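Local coordinates for protein ML032222a iGluR (Mnemiopsis leidyi, PDB 4YKI) that binds glycine in the ligand-binding domain of a ctenophore ionotropic glutamate receptor, and probably gates the receptor's ion channel in response to it, at residues Pro19-Ala24 with Asp32-Met37; Lys114-Gly119 with Glu176-Gly181; Gln126-Leu131 with Ser156-Leu161; Asp134-Gly139 with Leu182-Asp187. All blocks are in the same frame, centred on the assembly; numbering follows the deposited sequence.

Contact 1: residues Pro19-Ala24 with Asp32-Met37; sequences PFMFFA and DCWSGM
Phe23 sets its CD1 atom over one face of the Trp34 indole, off toward the rim, 3.4 Å from Trp34 CE2. The two ring planes meet obliquely, at 49°, while Phe23 CB sits above the six-membered ring, 4.3 Å from its centroid, as a CH-pi contact. Phe23 CG is anti to the backbone N (chi1 178°), on the sheet face shared with Trp34. Phe23 CE1 also touches CB of Cys33, whose sulfur is tied to Cys28. Met21 reaches the indole at another corner, its methyl CE 3.7 Å from Trp34 CE3; Tyr55 meets the same indole. Phe23 and Trp34 form the non-hydrogen-bonded pair of an antiparallel hairpin, strands 22-23 and 34-35, in the lobe carrying helix 37-49. Phe22 and Ser35 make the hydrogen-bonded pair, Phe22 N giving a 2.7 Å bond to Ser35 O and Ser35 N returning one to Phe22 O. Ala24 N to Cys33 O closes the far end at 2.8 Å. At the other end Gly36 occupies the N-cap position of helix 37-49, and Met37 N gives Pro19 O an almost straight hydrogen bond (174°). Met37 SD lies beside Phe20, a Met-aromatic contact, and Phe20 also meets pocket residue Tyr214.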
loop_
_atom_site.group_PDB
_atom_site.type_symbol
_atom_site.label_atom_id
_atom_site.label_comp_id
_atom_site.label_asym_id
_atom_site.label_seq_id
_atom_site.Cartn_x
_atom_site.Cartn_y
_atom_site.Cartn_z
ATOM N N PRO B 19 16.243 -4.353 8.188
ATOM C CA PRO B 19 17.256 -3.758 7.317
ATOM C C PRO B 19 16.869 -2.335 6.881
ATOM O O PRO B 19 17.482 -1.790 5.963
ATOM C CB PRO B 19 17.222 -4.681 6.107
ATOM C CG PRO B 19 15.783 -5.003 5.969
ATOM C CD PRO B 19 15.254 -5.113 7.398
ATOM N N PHE B 20 15.862 -1.756 7.518
ATOM C CA PHE B 20 15.407 -0.413 7.223
ATOM C C PHE B 20 16.400 0.648 7.696
ATOM O O PHE B 20 16.713 1.574 6.945
ATOM C CB PHE B 20 14.027 -0.220 7.835
ATOM C CG PHE B 20 13.000 -1.168 7.275
ATOM C CD1 PHE B 20 12.547 -1.023 5.981
ATOM C CD2 PHE B 20 12.535 -2.235 8.021
ATOM C CE1 PHE B 20 11.627 -1.908 5.447
ATOM C CE2 PHE B 20 11.614 -3.125 7.491
ATOM C CZ PHE B 20 11.162 -2.966 6.206
ATOM N N MET B 21 16.909 0.490 8.913
ATOM C CA MET B 21 17.929 1.383 9.478
ATOM C C MET B 21 18.897 0.571 10.317
ATOM O O MET B 21 18.489 -0.304 11.085
ATOM C CB MET B 21 17.336 2.484 10.349
ATOM C CG MET B 21 16.659 3.599 9.583
ATOM S SD MET B 21 17.811 4.458 8.495
ATOM C CE MET B 21 17.334 6.140 8.818
ATOM N N PHE B 22 20.174 0.910 10.140
ATOM C CA PHE B 22 21.297 0.438 10.934
ATOM C C PHE B 22 21.918 1.686 11.572
ATOM O O PHE B 22 22.136 2.680 10.880
ATOM C CB PHE B 22 22.357 -0.224 10.041
ATOM C CG PHE B 22 21.893 -1.472 9.315
ATOM C CD1 PHE B 22 21.083 -1.389 8.190
ATOM C CD2 PHE B 22 22.350 -2.716 9.707
ATOM C CE1 PHE B 22 20.684 -2.531 7.523
ATOM C CE2 PHE B 22 21.964 -3.854 9.029
ATOM C CZ PHE B 22 21.141 -3.764 7.941
ATOM N N PHE B 23 22.203 1.628 12.871
ATOM C CA PHE B 23 22.800 2.755 13.599
ATOM C C PHE B 23 24.117 2.317 14.221
ATOM O O PHE B 23 24.147 1.441 15.077
ATOM C CB PHE B 23 21.849 3.272 14.696
ATOM C CG PHE B 23 22.426 4.398 15.520
ATOM C CD1 PHE B 23 22.641 5.634 14.959
ATOM C CD2 PHE B 23 22.771 4.208 16.852
ATOM C CE1 PHE B 23 23.182 6.662 15.694
ATOM C CE2 PHE B 23 23.304 5.250 17.597
ATOM C CZ PHE B 23 23.520 6.473 17.012
ATOM N N ALA B 24 25.207 2.920 13.770
ATOM C CA ALA B 24 26.518 2.666 14.340
ATOM C C ALA B 24 26.674 3.488 15.612
ATOM O O ALA B 24 26.336 4.670 15.637
ATOM C CB ALA B 24 27.605 3.013 13.346
ATOM N N ASP B 32 26.289 10.075 9.150
ATOM C CA ASP B 32 27.164 8.967 8.754
ATOM C C ASP B 32 26.990 7.731 9.598
ATOM O O ASP B 32 27.412 6.665 9.190
ATOM C CB ASP B 32 28.643 9.339 8.915
ATOM C CG ASP B 32 29.114 10.360 7.946
ATOM O OD1 ASP B 32 28.478 10.535 6.890
ATOM O OD2 ASP B 32 30.175 10.955 8.239
ATOM N N CYS B 33 26.402 7.887 10.775
ATOM C CA CYS B 33 26.135 6.750 11.646
ATOM C C CYS B 33 25.003 5.862 11.152
ATOM O O CYS B 33 24.829 4.749 11.639
ATOM C CB CYS B 33 25.821 7.211 13.062
ATOM S SG CYS B 33 27.175 8.059 13.893
ATOM N N TRP B 34 24.240 6.354 10.179
ATOM C CA TRP B 34 23.019 5.702 9.723
ATOM C C TRP B 34 23.205 5.100 8.334
ATOM O O TRP B 34 23.866 5.688 7.484
ATOM C CB TRP B 34 21.870 6.703 9.697
ATOM C CG TRP B 34 21.484 7.209 11.055
ATOM C CD1 TRP B 34 22.042 8.262 11.735
ATOM C CD2 TRP B 34 20.460 6.689 11.906
ATOM N NE1 TRP B 34 21.431 8.420 12.945
ATOM C CE2 TRP B 34 20.446 7.477 13.073
ATOM C CE3 TRP B 34 19.540 5.643 11.787
ATOM C CZ2 TRP B 34 19.541 7.257 14.112
ATOM C CZ3 TRP B 34 18.645 5.423 12.827
ATOM C CH2 TRP B 34 18.660 6.222 13.978
ATOM N N SER B 35 22.609 3.930 8.113
ATOM C CA SER B 35 22.595 3.285 6.816
ATOM C C SER B 35 21.341 2.414 6.737
ATOM O O SER B 35 20.690 2.148 7.740
ATOM C CB SER B 35 23.855 2.452 6.589
ATOM O OG SER B 35 23.983 1.448 7.581
ATOM N N GLY B 36 21.015 1.952 5.537
ATOM C CA GLY B 36 19.912 1.035 5.337
ATOM C C GLY B 36 18.946 1.502 4.267
ATOM O O GLY B 36 19.159 2.535 3.631
ATOM N N MET B 37 17.897 0.716 4.044
ATOM C CA MET B 37 16.901 1.033 3.029
ATOM C C MET B 37 16.283 2.406 3.235
ATOM O O MET B 37 16.165 3.194 2.286
ATOM C CB MET B 37 15.817 -0.041 3.027
ATOM C CG MET B 37 14.653 0.286 2.115
ATOM S SD MET B 37 13.495 -1.072 2.030
ATOM C CE MET B 37 12.299 -0.474 0.843
#

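Contact 2: residues Lys114-Gly119 with Glu176-Gly181; sequences KAVVKG and ETLRGG
Lys118 and Arg179 make the polar link of this contact: the ammonium NZ of Lys118 gives a 2.7 Å hydrogen bond to the backbone carbonyl O of Arg179, tilted 22° from that carbonyl's plane. The lysine chain is extended throughout, with CG anti to the backbone N (chi1 176°), and it runs from the end of strand 109-118 across the last turn of helix 171-179. NZ also forms a salt bridge with Asp201. The Arg179 side chain takes no part in this bond; its NE forms a salt bridge with Asp199.

The lysine stem also touches backbone. Lys118 CD lies 3.6 Å from Leu178 O, and Lys118 CG is 3.9 Å from Gly181 CA, where the chain leaves the helix with positive phi. Leu178 O itself accepts a 3.0 Å hydrogen bond from Gly181 N.

The apolar part is small and centres on Leu178. One methyl, CD2, meets Val116 CG2 at 3.8 Å, the two side chains crossing at about a right angle; the other, CD1, lies against the strand backbone, 3.8 Å from Lys118 N. Leu192 of helix 189-195 adds to the packing on Val116.

A lysine amino group on a carbonyl at the C-terminal end of a helix, where the dipole is negative, would be favourable electrostatically, and the carboxylate of Asp201 would favour the protonated amine and partly balance its charge.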
loop_
_atom_site.group_PDB
_atom_site.type_symbol
_atom_site.label_atom_id
_atom_site.label_comp_id
_atom_site.label_asym_id
_atom_site.label_seq_id
_atom_site.Cartn_x
_atom_site.Cartn_y
_atom_site.Cartn_z
ATOM N N LYS B 114 3.021 -11.374 11.869
ATOM C CA LYS B 114 3.540 -12.726 11.755
ATOM C C LYS B 114 3.993 -13.226 13.129
ATOM O O LYS B 114 4.685 -12.522 13.858
ATOM C CB LYS B 114 4.719 -12.769 10.780
ATOM C CG LYS B 114 5.244 -14.179 10.585
ATOM C CD LYS B 114 6.352 -14.263 9.588
ATOM C CE LYS B 114 6.765 -15.709 9.332
ATOM N NZ LYS B 114 5.655 -16.563 8.805
ATOM N N ALA B 115 3.608 -14.452 13.458
ATOM C CA ALA B 115 4.055 -15.114 14.672
ATOM C C ALA B 115 5.022 -16.219 14.326
ATOM O O ALA B 115 4.803 -16.984 13.389
ATOM C CB ALA B 115 2.883 -15.678 15.458
ATOM N N VAL B 116 6.092 -16.293 15.101
ATOM C CA VAL B 116 7.111 -17.321 14.928
ATOM C C VAL B 116 7.400 -17.980 16.267
ATOM O O VAL B 116 7.158 -17.408 17.313
ATOM C CB VAL B 116 8.426 -16.761 14.306
ATOM C CG1 VAL B 116 8.165 -16.216 12.912
ATOM C CG2 VAL B 116 9.053 -15.705 15.195
ATOM N N VAL B 117 7.940 -19.185 16.194
ATOM C CA VAL B 117 8.103 -20.050 17.351
ATOM C C VAL B 117 9.428 -20.813 17.283
ATOM O O VAL B 117 9.853 -21.269 16.214
ATOM C CB VAL B 117 6.899 -21.047 17.484
ATOM C CG1 VAL B 117 6.797 -21.978 16.298
ATOM C CG2 VAL B 117 6.966 -21.826 18.796
ATOM N N LYS B 118 10.056 -20.969 18.444
ATOM C CA LYS B 118 11.153 -21.915 18.610
ATOM C C LYS B 118 10.754 -22.960 19.637
ATOM O O LYS B 118 10.283 -22.628 20.720
ATOM C CB LYS B 118 12.432 -21.192 19.043
ATOM C CG LYS B 118 13.587 -22.122 19.327
ATOM C CD LYS B 118 14.902 -21.390 19.510
ATOM C CE LYS B 118 15.955 -22.351 20.027
ATOM N NZ LYS B 118 17.290 -21.724 19.993
ATOM N N GLY B 119 10.886 -24.225 19.274
ATOM C CA GLY B 119 10.569 -25.313 20.178
ATOM C C GLY B 119 10.464 -26.637 19.454
ATOM O O GLY B 119 9.891 -26.731 18.368
ATOM N N GLU B 176 16.332 -12.226 21.248
ATOM C CA GLU B 176 17.089 -12.963 22.260
ATOM C C GLU B 176 16.188 -13.904 23.060
ATOM O O GLU B 176 16.576 -15.025 23.393
ATOM C CB GLU B 176 17.777 -11.983 23.209
ATOM C CG GLU B 176 18.524 -12.635 24.376
ATOM C CD GLU B 176 19.070 -11.619 25.368
ATOM O OE1 GLU B 176 18.811 -10.407 25.194
ATOM O OE2 GLU B 176 19.758 -12.037 26.324
ATOM N N THR B 177 14.989 -13.443 23.382
ATOM C CA THR B 177 14.025 -14.250 24.107
ATOM C C THR B 177 13.519 -15.386 23.225
ATOM O O THR B 177 13.448 -16.548 23.682
ATOM C CB THR B 177 12.861 -13.386 24.650
ATOM O OG1 THR B 177 13.400 -12.364 25.492
ATOM C CG2 THR B 177 11.923 -14.225 25.463
ATOM N N LEU B 178 13.211 -15.094 21.975
ATOM C CA LEU B 178 12.811 -16.131 21.034
ATOM C C LEU B 178 13.891 -17.216 20.914
ATOM O O LEU B 178 13.598 -18.418 20.951
ATOM C CB LEU B 178 12.551 -15.509 19.668
ATOM C CG LEU B 178 12.262 -16.485 18.532
ATOM C CD1 LEU B 178 10.959 -17.240 18.725
ATOM C CD2 LEU B 178 12.254 -15.743 17.232
ATOM N N ARG B 179 15.144 -16.801 20.774
ATOM C CA ARG B 179 16.256 -17.743 20.603
ATOM C C ARG B 179 16.484 -18.577 21.856
ATOM O O ARG B 179 17.070 -19.673 21.783
ATOM C CB ARG B 179 17.526 -16.995 20.192
ATOM C CG ARG B 179 17.471 -16.535 18.759
ATOM C CD ARG B 179 18.676 -15.683 18.358
ATOM N NE ARG B 179 18.640 -15.387 16.938
ATOM C CZ ARG B 179 19.250 -14.351 16.362
ATOM N NH1 ARG B 179 19.943 -13.485 17.092
ATOM N NH2 ARG B 179 19.152 -14.195 15.063
ATOM N N GLY B 180 16.035 -18.085 22.994
ATOM C CA GLY B 180 16.091 -18.862 24.213
ATOM C C GLY B 180 15.181 -20.071 24.241
ATOM O O GLY B 180 15.353 -20.944 25.109
ATOM N N GLY B 181 14.219 -20.135 23.324
ATOM C CA GLY B 181 13.392 -21.320 23.140
ATOM C C GLY B 181 12.064 -21.322 23.861
ATOM O O GLY B 181 11.829 -20.536 24.771
#

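Contact 3: residues Gln126-Leu131 with Ser156-Leu161; sequences QVLELL and SRYSRL
Leu161 and Leu131 meet methyl to methyl, CD2 to CD2 at 3.7 Å, with their side chains crossing at about a right angle. The same Leu161 CD2 rests against Leu130 CB, while its other methyl, CD1, is shared by Val127 CG2 and Leu128 CD2. Leu128 carries the next layer. Its CD2 stands 3.7 Å above the plane of the Tyr158 ring, over the ring centre, in a CH-pi contact only 9° off the normal. Its other branch, CD1, sits 3.5 Å above the centre of the Arg157 guanidinium, so a single leucine covers two flat groups with two different methyls. The bend of Arg157 at chi3 (-63°) turns NE toward that methyl, and a salt bridge to Asp155 holds its charged end. Leu131 plays a similar part beside Arg160: Leu131 CD1 lies over one face of the Arg160 guanidinium, offset toward its rim, and that group is paired with Glu164.

At the polar edge Gln126 uses both ends of its amide. NE2 gives a 3.0 Å hydrogen bond to Tyr158 OH, which sits 18° out of the Gln126 amide plane; the amide and ring planes are almost perpendicular. Gln126 OE1 takes the N-H of Leu128, N to O 2.9 Å, from a donor well above the carbonyl plane. Here the 3-10 segment 127-131, in the connection between strands 109-118 and 137-141, packs on helix 157-164 in one lobe of the periplasmic-binding-protein-like domain, the lobe that holds Arg144, His145 and Glu188 of the glycine pocket.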
loop_
_atom_site.group_PDB
_atom_site.type_symbol
_atom_site.label_atom_id
_atom_site.label_comp_id
_atom_site.label_asym_id
_atom_site.label_seq_id
_atom_site.Cartn_x
_atom_site.Cartn_y
_atom_site.Cartn_z
ATOM N N GLN B 126 -2.091 -21.528 15.522
ATOM C CA GLN B 126 -2.674 -20.188 15.494
ATOM C C GLN B 126 -2.460 -19.571 16.865
ATOM O O GLN B 126 -2.552 -20.266 17.873
ATOM C CB GLN B 126 -4.165 -20.256 15.136
ATOM C CG GLN B 126 -4.760 -18.961 14.520
ATOM C CD GLN B 126 -5.137 -17.909 15.545
ATOM O OE1 GLN B 126 -5.435 -18.219 16.700
ATOM N NE2 GLN B 126 -5.130 -16.650 15.122
ATOM N N VAL B 127 -2.157 -18.275 16.911
ATOM C CA VAL B 127 -1.671 -17.673 18.153
ATOM C C VAL B 127 -2.638 -17.766 19.330
ATOM O O VAL B 127 -2.192 -17.819 20.474
ATOM C CB VAL B 127 -1.226 -16.199 17.989
ATOM C CG1 VAL B 127 0.062 -16.106 17.157
ATOM C CG2 VAL B 127 -2.334 -15.330 17.399
ATOM N N LEU B 128 -3.948 -17.786 19.099
ATOM C CA LEU B 128 -4.880 -17.809 20.220
ATOM C C LEU B 128 -4.781 -19.117 20.993
ATOM O O LEU B 128 -5.201 -19.175 22.154
ATOM C CB LEU B 128 -6.320 -17.536 19.778
ATOM C CG LEU B 128 -6.599 -16.102 19.285
ATOM C CD1 LEU B 128 -8.072 -15.949 18.903
ATOM C CD2 LEU B 128 -6.207 -15.022 20.291
ATOM N N GLU B 129 -4.204 -20.148 20.376
ATOM C CA GLU B 129 -3.947 -21.401 21.085
ATOM C C GLU B 129 -3.044 -21.230 22.305
ATOM O O GLU B 129 -3.069 -22.052 23.225
ATOM C CB GLU B 129 -3.317 -22.418 20.137
ATOM C CG GLU B 129 -4.281 -22.845 19.048
ATOM C CD GLU B 129 -3.665 -23.726 17.977
ATOM O OE1 GLU B 129 -2.484 -24.112 18.099
ATOM O OE2 GLU B 129 -4.389 -24.025 16.998
ATOM N N LEU B 130 -2.239 -20.174 22.319
ATOM C CA LEU B 130 -1.362 -19.908 23.443
ATOM C C LEU B 130 -2.114 -19.760 24.770
ATOM O O LEU B 130 -1.562 -20.053 25.833
ATOM C CB LEU B 130 -0.547 -18.643 23.165
ATOM C CG LEU B 130 0.560 -18.814 22.126
ATOM C CD1 LEU B 130 0.989 -17.468 21.596
ATOM C CD2 LEU B 130 1.747 -19.574 22.684
ATOM N N LEU B 131 -3.359 -19.294 24.703
ATOM C CA LEU B 131 -4.137 -18.987 25.910
ATOM C C LEU B 131 -4.579 -20.238 26.670
ATOM O O LEU B 131 -4.962 -20.145 27.844
ATOM C CB LEU B 131 -5.363 -18.138 25.560
ATOM C CG LEU B 131 -5.058 -16.765 24.950
ATOM C CD1 LEU B 131 -6.345 -16.056 24.521
ATOM C CD2 LEU B 131 -4.254 -15.892 25.912
ATOM N N SER B 156 -11.371 -9.662 21.804
ATOM C CA SER B 156 -10.576 -9.320 22.976
ATOM C C SER B 156 -9.646 -10.437 23.459
ATOM O O SER B 156 -8.808 -10.210 24.327
ATOM C CB SER B 156 -11.486 -8.837 24.101
ATOM O OG SER B 156 -12.004 -7.552 23.774
ATOM N N ARG B 157 -9.758 -11.630 22.884
ATOM C CA ARG B 157 -8.779 -12.666 23.164
ATOM C C ARG B 157 -7.391 -12.209 22.701
ATOM O O ARG B 157 -6.387 -12.639 23.259
ATOM C CB ARG B 157 -9.157 -13.988 22.515
ATOM C CG ARG B 157 -10.397 -14.612 23.142
ATOM C CD ARG B 157 -10.776 -15.902 22.439
ATOM N NE ARG B 157 -11.136 -15.657 21.047
ATOM C CZ ARG B 157 -11.401 -16.605 20.156
ATOM N NH1 ARG B 157 -11.372 -17.885 20.504
ATOM N NH2 ARG B 157 -11.702 -16.266 18.915
ATOM N N TYR B 158 -7.320 -11.324 21.705
ATOM C CA TYR B 158 -6.016 -10.799 21.301
ATOM C C TYR B 158 -5.458 -9.837 22.361
ATOM O O TYR B 158 -4.245 -9.767 22.564
ATOM C CB TYR B 158 -6.062 -10.158 19.897
ATOM C CG TYR B 158 -6.182 -11.198 18.804
ATOM C CD1 TYR B 158 -5.069 -11.882 18.329
ATOM C CD2 TYR B 158 -7.420 -11.537 18.290
ATOM C CE1 TYR B 158 -5.187 -12.848 17.352
ATOM C CE2 TYR B 158 -7.551 -12.495 17.317
ATOM C CZ TYR B 158 -6.426 -13.152 16.848
ATOM O OH TYR B 158 -6.525 -14.128 15.889
ATOM N N SER B 159 -6.317 -9.065 23.019
ATOM C CA SER B 159 -5.881 -8.296 24.178
ATOM C C SER B 159 -5.351 -9.209 25.288
ATOM O O SER B 159 -4.387 -8.859 25.965
ATOM C CB SER B 159 -7.020 -7.426 24.727
ATOM O OG SER B 159 -7.209 -6.258 23.965
ATOM N N ARG B 160 -6.000 -10.351 25.495
ATOM C CA ARG B 160 -5.495 -11.322 26.463
ATOM C C ARG B 160 -4.074 -11.735 26.130
ATOM O O ARG B 160 -3.237 -11.869 27.024
ATOM C CB ARG B 160 -6.350 -12.579 26.523
ATOM C CG ARG B 160 -7.668 -12.435 27.212
ATOM C CD ARG B 160 -8.311 -13.795 27.468
ATOM N NE ARG B 160 -7.420 -14.610 28.280
ATOM C CZ ARG B 160 -7.515 -15.919 28.482
ATOM N NH1 ARG B 160 -8.514 -16.629 27.962
ATOM N NH2 ARG B 160 -6.588 -16.515 29.212
ATOM N N LEU B 161 -3.792 -11.972 24.848
ATOM C CA LEU B 161 -2.431 -12.350 24.460
ATOM C C LEU B 161 -1.431 -11.305 24.905
ATOM O O LEU B 161 -0.353 -11.635 25.390
ATOM C CB LEU B 161 -2.294 -12.519 22.944
ATOM C CG LEU B 161 -2.809 -13.818 22.354
ATOM C CD1 LEU B 161 -2.606 -13.789 20.857
ATOM C CD2 LEU B 161 -2.128 -15.058 22.944
#

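Contact 4: residues Asp134-Gly139 with Leu182-Asp187; sequences DKYKWG and LFVFID
Lys137 and Val184 share the shortest bond between the two strands, Val184 N to Lys137 O at 2.9 Å. Around it Lys137 N binds Leu182 O, Gly139 N binds Val184 O, and Ile186 N reaches Gly139 O at 3.2 Å, the last almost straight at 170°. The donors alternate between 137-139 and 183-187, as expected of parallel strands, whose axes come within 4.5 Å.

The pair lies in the central sheet of one lobe of the periplasmic-binding-protein-like ligand-binding domain, with strand 183-188 hydrogen-bonded on its other side, antiparallel, to strand 109-118. Leu182 and Phe183 both face Lys118, a G1 beta bulge. Asp187 forms a salt bridge with Arg144 of the glycine pocket.

On the sheet face of Lys137 and Phe183, the phenyl ring folds back over the neighbouring strand. Phe183 CG is anti to the backbone N (chi1 -167°), and Trp138 CA stands 3.5 Å above the ring plane, toward its rim. Phe183 CZ comes 3.4 Å from Gly139 N, where glycine has no side chain to stand against the ring. On the other face Trp138 CB packs on Val184 CB at 3.9 Å, while Trp138 NE1 hydrogen-bonds Leu161 O. Tyr136 presents its ring edge to Phe183 N, and Tyr136 OH hydrogen-bonds Thr122 O. Beside the strand start, Lys135 CE rests on Leu182 CD2 at 3.6 Å, its NZ held by the carbonyls of Glu120 and Thr122.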
loop_
_atom_site.group_PDB
_atom_site.type_symbol
_atom_site.label_atom_id
_atom_site.label_comp_id
_atom_site.label_asym_id
_atom_site.label_seq_id
_atom_site.Cartn_x
_atom_site.Cartn_y
_atom_site.Cartn_z
ATOM N N ASP B 134 0.500 -24.082 28.556
ATOM C CA ASP B 134 1.609 -23.455 29.289
ATOM C C ASP B 134 2.981 -24.007 28.924
ATOM O O ASP B 134 3.953 -23.746 29.620
ATOM C CB ASP B 134 1.394 -23.476 30.810
ATOM C CG ASP B 134 1.261 -24.864 31.371
ATOM O OD1 ASP B 134 1.431 -25.847 30.629
ATOM O OD2 ASP B 134 0.984 -24.974 32.583
ATOM N N LYS B 135 3.072 -24.713 27.804
ATOM C CA LYS B 135 4.369 -25.126 27.284
ATOM C C LYS B 135 5.178 -23.932 26.786
ATOM O O LYS B 135 6.374 -23.791 27.093
ATOM C CB LYS B 135 4.200 -26.111 26.130
ATOM C CG LYS B 135 5.529 -26.498 25.469
ATOM C CD LYS B 135 5.378 -27.545 24.367
ATOM C CE LYS B 135 6.693 -27.778 23.656
ATOM N NZ LYS B 135 6.560 -28.862 22.675
ATOM N N TYR B 136 4.528 -23.074 26.002
ATOM C CA TYR B 136 5.159 -21.922 25.401
ATOM C C TYR B 136 4.808 -20.656 26.145
ATOM O O TYR B 136 3.660 -20.455 26.522
ATOM C CB TYR B 136 4.678 -21.749 23.935
ATOM C CG TYR B 136 5.176 -22.825 23.004
ATOM C CD1 TYR B 136 6.418 -22.725 22.423
ATOM C CD2 TYR B 136 4.418 -23.942 22.717
ATOM C CE1 TYR B 136 6.901 -23.704 21.599
ATOM C CE2 TYR B 136 4.891 -24.923 21.884
ATOM C CZ TYR B 136 6.140 -24.807 21.333
ATOM O OH TYR B 136 6.667 -25.770 20.492
ATOM N N LYS B 137 5.809 -19.802 26.335
ATOM C CA LYS B 137 5.608 -18.396 26.667
ATOM C C LYS B 137 5.591 -17.592 25.370
ATOM O O LYS B 137 5.931 -18.121 24.316
ATOM C CB LYS B 137 6.703 -17.897 27.614
ATOM C CG LYS B 137 6.578 -18.482 29.014
ATOM C CD LYS B 137 7.639 -17.961 29.971
ATOM C CE LYS B 137 7.478 -18.544 31.372
ATOM N NZ LYS B 137 6.126 -18.293 31.940
ATOM N N TRP B 138 5.182 -16.334 25.446
ATOM C CA TRP B 138 5.021 -15.530 24.250
ATOM C C TRP B 138 5.078 -14.063 24.604
ATOM O O TRP B 138 4.990 -13.690 25.781
ATOM C CB TRP B 138 3.687 -15.844 23.555
ATOM C CG TRP B 138 2.483 -15.407 24.325
ATOM C CD1 TRP B 138 1.852 -14.202 24.238
ATOM C CD2 TRP B 138 1.778 -16.161 25.315
ATOM N NE1 TRP B 138 0.794 -14.159 25.115
ATOM C CE2 TRP B 138 0.734 -15.350 25.789
ATOM C CE3 TRP B 138 1.929 -17.439 25.848
ATOM C CZ2 TRP B 138 -0.172 -15.793 26.755
ATOM C CZ3 TRP B 138 1.041 -17.864 26.822
ATOM C CH2 TRP B 138 0.007 -17.042 27.267
ATOM N N GLY B 139 5.231 -13.217 23.593
ATOM C CA GLY B 139 5.202 -11.793 23.838
ATOM C C GLY B 139 5.194 -10.957 22.588
ATOM O O GLY B 139 5.416 -11.431 21.476
ATOM N N LEU B 182 11.195 -22.232 23.432
ATOM C CA LEU B 182 9.854 -22.374 23.974
ATOM C C LEU B 182 9.117 -21.035 24.076
ATOM O O LEU B 182 8.505 -20.698 25.095
ATOM C CB LEU B 182 9.902 -23.131 25.313
ATOM C CG LEU B 182 10.366 -24.591 25.189
ATOM C CD1 LEU B 182 10.629 -25.169 26.578
ATOM C CD2 LEU B 182 9.358 -25.421 24.443
ATOM N N PHE B 183 9.158 -20.306 22.970
ATOM C CA PHE B 183 8.685 -18.941 22.945
ATOM C C PHE B 183 8.061 -18.647 21.583
ATOM O O PHE B 183 8.569 -19.128 20.534
ATOM C CB PHE B 183 9.840 -17.976 23.239
ATOM C CG PHE B 183 9.385 -16.567 23.551
ATOM C CD1 PHE B 183 8.869 -16.266 24.793
ATOM C CD2 PHE B 183 9.427 -15.567 22.581
ATOM C CE1 PHE B 183 8.427 -14.997 25.087
ATOM C CE2 PHE B 183 8.977 -14.277 22.877
ATOM C CZ PHE B 183 8.497 -13.995 24.119
ATOM N N VAL B 184 6.953 -17.903 21.601
ATOM C CA VAL B 184 6.338 -17.368 20.397
ATOM C C VAL B 184 6.471 -15.831 20.424
ATOM O O VAL B 184 6.006 -15.155 21.363
ATOM C CB VAL B 184 4.843 -17.738 20.294
ATOM C CG1 VAL B 184 4.202 -17.086 19.060
ATOM C CG2 VAL B 184 4.645 -19.241 20.236
ATOM N N PHE B 185 7.088 -15.283 19.390
ATOM C CA PHE B 185 7.222 -13.846 19.216
ATOM C C PHE B 185 6.280 -13.429 18.101
ATOM O O PHE B 185 6.306 -13.999 17.015
ATOM C CB PHE B 185 8.681 -13.504 18.893
ATOM C CG PHE B 185 8.945 -12.037 18.606
ATOM C CD1 PHE B 185 8.278 -11.027 19.277
ATOM C CD2 PHE B 185 9.888 -11.684 17.664
ATOM C CE1 PHE B 185 8.559 -9.688 18.978
ATOM C CE2 PHE B 185 10.154 -10.358 17.384
ATOM C CZ PHE B 185 9.473 -9.378 18.040
ATOM N N ILE B 186 5.433 -12.443 18.389
ATOM C CA ILE B 186 4.447 -11.944 17.441
ATOM C C ILE B 186 4.878 -10.548 17.020
ATOM O O ILE B 186 4.934 -9.647 17.862
ATOM C CB ILE B 186 3.038 -11.873 18.092
ATOM C CG1 ILE B 186 2.623 -13.240 18.657
ATOM C CG2 ILE B 186 1.994 -11.352 17.087
ATOM C CD1 ILE B 186 1.364 -13.216 19.530
ATOM N N ASP B 187 5.186 -10.377 15.743
ATOM C CA ASP B 187 5.691 -9.096 15.247
ATOM C C ASP B 187 5.291 -8.911 13.779
ATOM O O ASP B 187 4.159 -9.234 13.421
ATOM C CB ASP B 187 7.204 -8.936 15.494
ATOM C CG ASP B 187 7.628 -7.474 15.467
ATOM O OD1 ASP B 187 7.356 -6.762 16.473
ATOM O OD2 ASP B 187 8.170 -7.035 14.431
#

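How the contacts relate
From the N terminus the chain first closes contact 1, a local hairpin of seven intervening residues in the lobe carrying helix 37-49. Contacts 2 to 4 belong to the other lobe. Contact 2 opens on strand 109-118 and is completed only at 176-181, and contact 3 lies wholly within that span. Contact 4 crosses both: 134-139 falls between the segments of contact 3, and 182-187 follows directly on the helix end of contact 2. Contacts 2 and 4 meet where strands 109-118 and 183-188 pair in one sheet, their centres about 7 Å apart. Contact 3 packs against that sheet through Leu130 and Val127, whereas contact 1 sits about 25 Å or more, centre to centre, from the others.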